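Local coordinates for protein ribosomal RNA small subunit methyltransferase D (Haemophilus influenzae, PDB 2IFT) that probably methylates the N2 atom of guanosine 966 of 16S ribosomal RNA in the assembled 30S particle, using S-adenosyl-L-methionine as methyl donor, at residues A[18-23]-A[71-76]. Residues are numbered along the deposited sequence; the frame is centred on the assembly and turned at random.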
# COMPACT_ATOMS: atom_id res chain seq x y z
N GLY A 18 -11.73 11.37 -3.75
CA GLY A 18 -10.81 12.42 -3.39
C GLY A 18 -10.83 13.56 -4.39
O GLY A 18 -11.70 13.62 -5.26
N LEU A 19 -9.85 14.45 -4.27
CA LEU A 19 -9.72 15.61 -5.12
C LEU A 19 -9.56 15.30 -6.59
O LEU A 19 -10.02 16.06 -7.45
CB LEU A 19 -8.52 16.45 -4.70
CG LEU A 19 -8.32 16.70 -3.21
CD1 LEU A 19 -7.27 17.79 -3.04
CD2 LEU A 19 -9.64 17.11 -2.56
N TRP A 20 -8.88 14.19 -6.89
CA TRP A 20 -8.64 13.83 -8.28
C TRP A 20 -9.58 12.77 -8.81
O TRP A 20 -9.30 12.15 -9.84
CB TRP A 20 -7.19 13.37 -8.45
CG TRP A 20 -6.20 14.28 -7.80
CD1 TRP A 20 -6.29 15.64 -7.68
CD2 TRP A 20 -4.96 13.90 -7.20
NE1 TRP A 20 -5.17 16.13 -7.04
CE2 TRP A 20 -4.34 15.08 -6.74
CE3 TRP A 20 -4.31 12.68 -7.01
CZ2 TRP A 20 -3.10 15.08 -6.10
CZ3 TRP A 20 -3.07 12.67 -6.37
CH2 TRP A 20 -2.48 13.87 -5.92
N ARG A 21 -10.69 12.55 -8.13
CA ARG A 21 -11.63 11.55 -8.60
C ARG A 21 -12.07 11.85 -10.03
O ARG A 21 -12.39 12.99 -10.36
CB ARG A 21 -12.84 11.47 -7.67
CG ARG A 21 -13.55 12.78 -7.43
CD ARG A 21 -15.04 12.60 -7.60
NE ARG A 21 -15.42 11.19 -7.50
CZ ARG A 21 -16.63 10.72 -7.80
NH1 ARG A 21 -17.57 11.55 -8.22
NH2 ARG A 21 -16.88 9.43 -7.71
N GLY A 22 -12.07 10.82 -10.86
CA GLY A 22 -12.46 10.98 -12.25
C GLY A 22 -11.26 11.00 -13.17
O GLY A 22 -11.32 10.55 -14.31
N ARG A 23 -10.14 11.53 -12.68
CA ARG A 23 -8.95 11.59 -13.51
C ARG A 23 -8.42 10.21 -13.89
O ARG A 23 -8.49 9.26 -13.11
CB ARG A 23 -7.84 12.36 -12.81
CG ARG A 23 -6.62 12.49 -13.69
CD ARG A 23 -5.36 12.70 -12.89
NE ARG A 23 -5.28 14.05 -12.32
CZ ARG A 23 -5.23 15.16 -13.05
NH1 ARG A 23 -5.27 15.08 -14.38
NH2 ARG A 23 -5.13 16.34 -12.46
N ALA A 71 -4.81 7.04 -2.33
CA ALA A 71 -4.51 7.58 -1.01
C ALA A 71 -4.13 9.06 -1.12
O ALA A 71 -4.52 9.88 -0.28
CB ALA A 71 -3.38 6.80 -0.37
N LEU A 72 -3.36 9.39 -2.15
CA LEU A 72 -2.96 10.77 -2.36
C LEU A 72 -4.19 11.62 -2.63
O LEU A 72 -4.38 12.67 -2.02
CB LEU A 72 -1.99 10.88 -3.53
CG LEU A 72 -0.55 10.47 -3.23
CD1 LEU A 72 0.25 10.41 -4.52
CD2 LEU A 72 0.05 11.46 -2.24
N SER A 73 -5.04 11.17 -3.54
CA SER A 73 -6.25 11.90 -3.87
C SER A 73 -7.04 12.22 -2.61
O SER A 73 -7.65 13.28 -2.50
CB SER A 73 -7.13 11.09 -4.82
OG SER A 73 -8.34 11.76 -5.09
N ARG A 74 -7.01 11.31 -1.64
CA ARG A 74 -7.75 11.52 -0.40
C ARG A 74 -6.96 12.29 0.65
O ARG A 74 -7.32 12.30 1.82
CB ARG A 74 -8.20 10.17 0.16
CG ARG A 74 -8.79 9.27 -0.91
CD ARG A 74 -9.71 8.21 -0.34
NE ARG A 74 -10.16 7.29 -1.39
CZ ARG A 74 -11.30 6.62 -1.37
NH1 ARG A 74 -12.14 6.75 -0.35
NH2 ARG A 74 -11.61 5.80 -2.37
N GLN A 75 -5.89 12.94 0.22
CA GLN A 75 -5.07 13.75 1.11
C GLN A 75 -4.34 13.03 2.24
O GLN A 75 -4.35 13.49 3.38
CB GLN A 75 -5.90 14.88 1.72
CG GLN A 75 -5.98 16.11 0.83
CD GLN A 75 -6.52 15.78 -0.53
OE1 GLN A 75 -7.69 15.41 -0.68
NE2 GLN A 75 -5.67 15.88 -1.55
N ALA A 76 -3.71 11.91 1.92
CA ALA A 76 -2.94 11.19 2.92
C ALA A 76 -1.78 12.13 3.19
O ALA A 76 -1.42 12.92 2.33
CB ALA A 76 -2.43 9.88 2.36
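The Schellman motif that ends helix 66-73 of the Rossmann-like methyltransferase fold meets, through L72, S73 and Q75, the type I turn G18-R21 in the loop of the N-terminal hairpin between strands 12-14 and 24-26. Within the motif Q75, the C-prime residue, takes positive phi, which turns the chain so that A76 N bonds back to A71 O; Q75 N bonds to L72 O. S73, in the last helical turn, joins the two parts by both its backbone and its side chain. S73 O accepts a hydrogen bond from L19 N at 3.1 Å, with the donor 41° above the carbonyl plane. The S73 hydroxyl, OG anti to the backbone N (chi1 177°), reaches into the turn and accepts a hydrogen bond from W20 N (W20 N to S73 OG 3.1 Å), while a further hydrogen bond ties OG to the carbonyl of A17. A serine suits this buried place, being small and able to serve a peptide N-H and a peptide carbonyl together. G18 lies directly against it, G18 CA 3.1 Å from S73 OG; a beta carbon there would collide with that oxygen, and the backbone angles, with phi positive, also call for glycine. The side chains of L19 and Q75 cross at about a right angle. W20 adds a broad, flat apolar surface: one face of its indole is turned to S73 CA, which sits toward the rim and makes a CH-pi contact 4.2 Å from the centroid of the six-membered ring. Farther along that ring, W20 CZ3 touches L72 CB at 3.5 Å.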